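Glutaconate CoA-transferase subunit A (Acidaminococcus fermentans, PDB 1POI) catalyses the transfer of coenzyme A from acetyl-CoA to glutaconate and (R)-2-hydroxyglutarate in the bacterial degradation of glutamate. Local coordinates at residues A[20-25]-A[58-63]; A[50-55]-A[100-105]. All coordinates share one frame; numbering follows the deposited sequence.

Interaction 1. Residues A[20-25]-A[58-63]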
ATOM      1  N   ILE A  20     -23.497  18.398  23.173  1.00 19.13           N
ATOM      2  CA  ILE A  20     -22.850  17.842  21.977  1.00 18.25           C
ATOM      3  C   ILE A  20     -21.339  17.977  22.036  1.00 17.37           C
ATOM      4  O   ILE A  20     -20.783  18.673  22.899  1.00 16.26           O
ATOM      5  CB  ILE A  20     -23.270  18.587  20.676  1.00 19.07           C
ATOM      6  CG1 ILE A  20     -22.957  20.076  20.800  1.00 18.11           C
ATOM      7  CG2 ILE A  20     -24.716  18.336  20.339  1.00 17.29           C
ATOM      8  CD1 ILE A  20     -23.132  20.809  19.514  1.00 22.11           C
ATOM      9  N   ALA A  21     -20.686  17.277  21.115  1.00 16.84           N
ATOM     10  CA  ALA A  21     -19.238  17.327  20.958  1.00 15.53           C
ATOM     11  C   ALA A  21     -18.946  17.224  19.443  1.00 15.92           C
ATOM     12  O   ALA A  21     -19.486  16.357  18.725  1.00 10.43           O
ATOM     13  CB  ALA A  21     -18.562  16.214  21.742  1.00 13.35           C
ATOM     14  N   LEU A  22     -18.175  18.186  18.949  1.00 17.43           N
ATOM     15  CA  LEU A  22     -17.826  18.234  17.534  1.00 18.74           C
ATOM     16  C   LEU A  22     -16.371  17.822  17.355  1.00 18.29           C
ATOM     17  O   LEU A  22     -15.496  18.261  18.110  1.00 15.65           O
ATOM     18  CB  LEU A  22     -18.065  19.647  16.977  1.00 18.04           C
ATOM     19  CG  LEU A  22     -19.526  20.139  17.012  1.00 19.34           C
ATOM     20  CD1 LEU A  22     -19.580  21.633  16.871  1.00 20.18           C
ATOM     21  CD2 LEU A  22     -20.377  19.478  15.938  1.00 13.79           C
ATOM     22  N   GLY A  23     -16.136  16.931  16.398  1.00 17.19           N
ATOM     23  CA  GLY A  23     -14.788  16.475  16.123  1.00 20.77           C
ATOM     24  C   GLY A  23     -13.908  17.493  15.408  1.00 21.83           C
ATOM     25  O   GLY A  23     -14.311  18.656  15.245  1.00 24.49           O
ATOM     26  N   GLY A  24     -12.695  17.069  15.029  1.00 19.46           N
ATOM     27  CA  GLY A  24     -11.762  17.924  14.313  1.00 14.84           C
ATOM     28  C   GLY A  24     -11.004  18.907  15.171  1.00 14.33           C
ATOM     29  O   GLY A  24     -11.349  19.107  16.324  1.00 14.75           O
ATOM     30  N   PHE A  25      -9.977  19.527  14.594  1.00 15.95           N
ATOM     31  CA  PHE A  25      -9.121  20.493  15.282  1.00 15.26           C
ATOM     32  C   PHE A  25      -9.075  21.745  14.417  1.00 16.10           C
ATOM     33  O   PHE A  25      -8.608  21.683  13.291  1.00 17.28           O
ATOM     34  CB  PHE A  25      -7.708  19.919  15.416  1.00 13.40           C
ATOM     35  CG  PHE A  25      -6.845  20.614  16.441  1.00  7.78           C
ATOM     36  CD1 PHE A  25      -6.277  21.852  16.177  1.00  6.75           C
ATOM     37  CD2 PHE A  25      -6.581  20.012  17.662  1.00  2.34           C
ATOM     38  CE1 PHE A  25      -5.459  22.483  17.117  1.00  3.44           C
ATOM     39  CE2 PHE A  25      -5.769  20.628  18.604  1.00  2.38           C
ATOM     40  CZ  PHE A  25      -5.210  21.868  18.328  1.00  6.84           C
ATOM     41  N   ASP A  58     -18.293  28.894  16.172  1.00 21.71           N
ATOM     42  CA  ASP A  58     -18.575  30.310  15.982  1.00 19.43           C
ATOM     43  C   ASP A  58     -19.926  30.452  15.339  1.00 18.87           C
ATOM     44  O   ASP A  58     -20.742  31.267  15.752  1.00 20.06           O
ATOM     45  CB  ASP A  58     -17.558  30.976  15.086  1.00 20.13           C
ATOM     46  CG  ASP A  58     -17.502  32.463  15.302  1.00 24.32           C
ATOM     47  OD1 ASP A  58     -17.322  32.856  16.469  1.00 26.16           O
ATOM     48  OD2 ASP A  58     -17.625  33.240  14.322  1.00 24.94           O
ATOM     49  N   MET A  59     -20.180  29.649  14.324  1.00 19.18           N
ATOM     50  CA  MET A  59     -21.450  29.735  13.653  1.00 19.94           C
ATOM     51  C   MET A  59     -22.615  29.439  14.598  1.00 22.79           C
ATOM     52  O   MET A  59     -23.585  30.198  14.627  1.00 25.14           O
ATOM     53  CB  MET A  59     -21.441  28.865  12.411  1.00 20.78           C
ATOM     54  CG  MET A  59     -20.445  29.378  11.371  1.00 20.49           C
ATOM     55  SD  MET A  59     -20.546  28.413   9.877  1.00 28.81           S
ATOM     56  CE  MET A  59     -21.942  29.105   9.120  1.00 25.60           C
ATOM     57  N   LEU A  60     -22.482  28.410  15.434  1.00 22.61           N
ATOM     58  CA  LEU A  60     -23.524  28.050  16.398  1.00 21.23           C
ATOM     59  C   LEU A  60     -23.747  29.197  17.392  1.00 20.92           C
ATOM     60  O   LEU A  60     -24.882  29.618  17.615  1.00 21.52           O
ATOM     61  CB  LEU A  60     -23.147  26.773  17.159  1.00 21.19           C
ATOM     62  CG  LEU A  60     -23.044  25.477  16.345  1.00 22.10           C
ATOM     63  CD1 LEU A  60     -22.526  24.327  17.213  1.00 14.61           C
ATOM     64  CD2 LEU A  60     -24.393  25.145  15.710  1.00 17.31           C
ATOM     65  N   ILE A  61     -22.667  29.715  17.972  1.00 18.77           N
ATOM     66  CA  ILE A  61     -22.760  30.814  18.930  1.00 18.31           C
ATOM     67  C   ILE A  61     -23.444  32.041  18.317  1.00 20.26           C
ATOM     68  O   ILE A  61     -24.468  32.502  18.827  1.00 23.36           O
ATOM     69  CB  ILE A  61     -21.374  31.219  19.436  1.00 16.99           C
ATOM     70  CG1 ILE A  61     -20.746  30.077  20.223  1.00 16.20           C
ATOM     71  CG2 ILE A  61     -21.466  32.459  20.289  1.00 17.71           C
ATOM     72  CD1 ILE A  61     -19.337  30.361  20.638  1.00 19.95           C
ATOM     73  N   GLY A  62     -22.881  32.550  17.222  1.00 20.25           N
ATOM     74  CA  GLY A  62     -23.433  33.705  16.539  1.00 18.65           C
ATOM     75  C   GLY A  62     -24.891  33.534  16.173  1.00 19.27           C
ATOM     76  O   GLY A  62     -25.631  34.512  16.149  1.00 20.05           O
ATOM     77  N   ASN A  63     -25.294  32.319  15.819  1.00 18.63           N
ATOM     78  CA  ASN A  63     -26.696  32.046  15.514  1.00 18.55           C
ATOM     79  C   ASN A  63     -27.465  31.762  16.830  1.00 18.99           C
ATOM     80  O   ASN A  63     -28.526  31.121  16.832  1.00 19.07           O
ATOM     81  CB  ASN A  63     -26.825  30.845  14.582  1.00 19.16           C
ATOM     82  CG  ASN A  63     -26.591  31.205  13.121  1.00 26.40           C
ATOM     83  OD1 ASN A  63     -27.542  31.489  12.371  1.00 27.91           O
ATOM     84  ND2 ASN A  63     -25.329  31.149  12.692  1.00 24.56           N
TER
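The carbonyl oxygen of M59, whose neighbour L60 meets I20 and L22, is gripped twice by a single residue, N63. The side-chain amide gives the shorter bond, N63 ND2 to M59 O at 2.8 Å, nearly straight (165°), with the donor 36° out of the carbonyl plane. From the opposite face comes N63 N, 3.0 Å from M59 O, so the last turn of the helix is tied down where N63 leaves helical geometry. Across the contact the exchange is wholly apolar. One methyl of L60 serves both strand residues: L60 CD1 lies 4.0 Å from L22 CD1, the two leucines meeting tip to tip, and 4.2 Å separate it from I20 CD1. This is how a helix packs on a Rossmann-like parallel sheet: residues 55-62 belong to the beta-alpha-beta crossover between strands 46-49 and 66-71, and L60 reaches past strand 46-49 to its neighbour 19-22. The side chain of L60 leaves the helix with CG opposite the carbonyl carbon (chi1 -65°), which directs the branch at the sheet. Helix 32-40 shares the same buried layer, V35 touching L22 and I38 touching L60, while W57 packs on both I20 and L22.

Interaction 2. Residues A[50-55]-A[100-105]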
ATOM      1  N   GLY A  50     -15.801  23.003  23.685  1.00 21.38           N
ATOM      2  CA  GLY A  50     -15.306  23.414  22.389  1.00 24.01           C
ATOM      3  C   GLY A  50     -14.119  22.617  21.879  1.00 25.36           C
ATOM      4  O   GLY A  50     -14.148  22.116  20.755  1.00 28.24           O
ATOM      5  N   GLY A  51     -13.124  22.413  22.736  1.00 24.77           N
ATOM      6  CA  GLY A  51     -11.916  21.723  22.323  1.00 22.33           C
ATOM      7  C   GLY A  51     -11.177  22.779  21.535  1.00 18.56           C
ATOM      8  O   GLY A  51     -11.300  23.963  21.860  1.00 21.01           O
ATOM      9  N   ALA A  52     -10.405  22.387  20.529  1.00 18.21           N
ATOM     10  CA  ALA A  52      -9.711  23.366  19.685  1.00 14.73           C
ATOM     11  C   ALA A  52     -10.765  23.733  18.645  1.00 15.20           C
ATOM     12  O   ALA A  52     -10.843  23.135  17.564  1.00 12.19           O
ATOM     13  CB  ALA A  52      -8.512  22.751  19.035  1.00 13.98           C
ATOM     14  N   ALA A  53     -11.593  24.706  19.016  1.00 17.17           N
ATOM     15  CA  ALA A  53     -12.716  25.152  18.207  1.00 18.17           C
ATOM     16  C   ALA A  53     -12.428  26.161  17.104  1.00 17.76           C
ATOM     17  O   ALA A  53     -11.596  27.057  17.248  1.00 16.72           O
ATOM     18  CB  ALA A  53     -13.812  25.675  19.121  1.00 20.49           C
ATOM     19  N   GLY A  54     -13.198  26.053  16.032  1.00 15.27           N
ATOM     20  CA  GLY A  54     -13.022  26.961  14.922  1.00 19.92           C
ATOM     21  C   GLY A  54     -14.291  27.663  14.485  1.00 19.60           C
ATOM     22  O   GLY A  54     -15.116  28.056  15.299  1.00 20.60           O
ATOM     23  N   GLY A  55     -14.487  27.752  13.180  1.00 20.61           N
ATOM     24  CA  GLY A  55     -15.660  28.442  12.674  1.00 22.53           C
ATOM     25  C   GLY A  55     -16.936  27.729  13.017  1.00 22.11           C
ATOM     26  O   GLY A  55     -18.005  28.331  13.032  1.00 24.37           O
ATOM     27  N   TYR A 100     -11.551  26.405  30.621  1.00 22.95           N
ATOM     28  CA  TYR A 100     -10.678  25.366  31.168  1.00 24.44           C
ATOM     29  C   TYR A 100      -9.463  25.422  30.228  1.00 22.63           C
ATOM     30  O   TYR A 100      -9.555  25.937  29.106  1.00 20.23           O
ATOM     31  CB  TYR A 100     -11.295  23.952  31.066  1.00 26.45           C
ATOM     32  CG  TYR A 100     -12.357  23.596  32.095  1.00 28.21           C
ATOM     33  CD1 TYR A 100     -12.037  23.438  33.448  1.00 27.32           C
ATOM     34  CD2 TYR A 100     -13.679  23.400  31.714  1.00 27.34           C
ATOM     35  CE1 TYR A 100     -13.012  23.096  34.389  1.00 24.08           C
ATOM     36  CE2 TYR A 100     -14.653  23.062  32.650  1.00 27.68           C
ATOM     37  CZ  TYR A 100     -14.314  22.914  33.978  1.00 26.00           C
ATOM     38  OH  TYR A 100     -15.297  22.595  34.881  1.00 23.62           O
ATOM     39  N   SER A 101      -8.332  24.916  30.692  1.00 22.42           N
ATOM     40  CA  SER A 101      -7.126  24.843  29.882  1.00 17.55           C
ATOM     41  C   SER A 101      -7.469  23.777  28.836  1.00 18.51           C
ATOM     42  O   SER A 101      -8.255  22.877  29.117  1.00 21.55           O
ATOM     43  CB  SER A 101      -5.973  24.333  30.737  1.00 13.72           C
ATOM     44  OG  SER A 101      -5.923  22.917  30.686  1.00 11.56           O
ATOM     45  N   GLN A 102      -6.862  23.846  27.657  1.00 18.97           N
ATOM     46  CA  GLN A 102      -7.129  22.879  26.594  1.00 18.98           C
ATOM     47  C   GLN A 102      -6.751  21.447  26.970  1.00 20.09           C
ATOM     48  O   GLN A 102      -7.415  20.479  26.580  1.00 20.37           O
ATOM     49  CB  GLN A 102      -6.375  23.293  25.342  1.00 21.00           C
ATOM     50  CG  GLN A 102      -6.648  22.451  24.132  1.00 23.57           C
ATOM     51  CD  GLN A 102      -6.025  23.058  22.900  1.00 29.12           C
ATOM     52  OE1 GLN A 102      -6.470  24.091  22.413  1.00 33.99           O
ATOM     53  NE2 GLN A 102      -4.988  22.412  22.383  1.00 26.58           N
ATOM     54  N   ASP A 103      -5.686  21.323  27.745  1.00 21.03           N
ATOM     55  CA  ASP A 103      -5.190  20.025  28.184  1.00 19.79           C
ATOM     56  C   ASP A 103      -6.299  19.306  28.931  1.00 18.13           C
ATOM     57  O   ASP A 103      -6.670  18.174  28.587  1.00 15.62           O
ATOM     58  CB  ASP A 103      -3.977  20.250  29.078  1.00 18.36           C
ATOM     59  CG  ASP A 103      -3.014  21.259  28.480  1.00 19.07           C
ATOM     60  OD1 ASP A 103      -2.772  21.172  27.252  1.00 20.38           O
ATOM     61  OD2 ASP A 103      -2.535  22.151  29.213  1.00 14.10           O
ATOM     62  N   VAL A 104      -6.904  20.025  29.873  1.00 17.02           N
ATOM     63  CA  VAL A 104      -7.995  19.487  30.674  1.00 14.88           C
ATOM     64  C   VAL A 104      -9.179  19.087  29.800  1.00 14.84           C
ATOM     65  O   VAL A 104      -9.753  18.030  30.013  1.00 19.14           O
ATOM     66  CB  VAL A 104      -8.416  20.477  31.766  1.00 14.64           C
ATOM     67  CG1 VAL A 104      -9.699  20.038  32.449  1.00 17.61           C
ATOM     68  CG2 VAL A 104      -7.326  20.594  32.778  1.00 16.17           C
ATOM     69  N   ILE A 105      -9.525  19.892  28.801  1.00 12.42           N
ATOM     70  CA  ILE A 105     -10.632  19.558  27.919  1.00 11.58           C
ATOM     71  C   ILE A 105     -10.403  18.242  27.160  1.00 11.95           C
ATOM     72  O   ILE A 105     -11.287  17.395  27.078  1.00  8.85           O
ATOM     73  CB  ILE A 105     -10.895  20.683  26.907  1.00 13.30           C
ATOM     74  CG1 ILE A 105     -11.400  21.936  27.625  1.00 11.97           C
ATOM     75  CG2 ILE A 105     -11.910  20.212  25.830  1.00 13.00           C
ATOM     76  CD1 ILE A 105     -12.889  21.972  27.823  1.00  7.18           C
TER
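Two different torsion choices bring Q102 and I105, one turn apart on the helix, onto the glycine-rich segment 50-55. The CG of Q102 lies opposite the backbone N (chi1 -175°) and the chain stays extended beyond it, a reach that places its amide beside A52, with Q102 OE1 4.2 Å from A52 CB. I105 is turned with CG1 opposite the carbonyl carbon (chi1 -67°), so that the other branch, CG2, does the touching: I105 CG2 is 3.8 Å from G51 CA and 4.0 Å from G51 N. The methyl thus rests against bare main chain, and the two backbones come to 6.1 Å between G51 CA and I105 CA. No hydrogen bond crosses between the segments; A52 N is hydrogen-bonded to the hydroxyl of Y106, the next residue along the helix. The helix start is fixed by S101, the N-cap, whose OG accepts from V104 N at 3.2 Å in an almost linear bond. Q102 also makes backbone hydrogen bonds to another chain, so a subunit interface adjoins this buried spot. The loop leaving strand 46-49 meets the capped start of the helix after strand 96-99, outermost in this chain's sheet, as where loops gather at the carboxyl ends of parallel strands.

From the N terminus the chain runs through strand 19-22 into residues 23-25, then by helix 32-40 and strand 46-49 to segment 50-55; helix 55-62 follows at once, and its end closes the first loop through interaction 1. The second loop has opened by then, at 50-55, and shuts only when the chain has passed strands 66-71 and 96-99 to reach 100-105. The two loops therefore cross. Interaction 1 ties a central strand to a covering helix, whereas interaction 2 joins the loop after strand 46-49 to the helix following strand 96-99. They touch at F25, whose CZ is 3.5 Å from A52 CB and 4.1 Å from Q102 NE2.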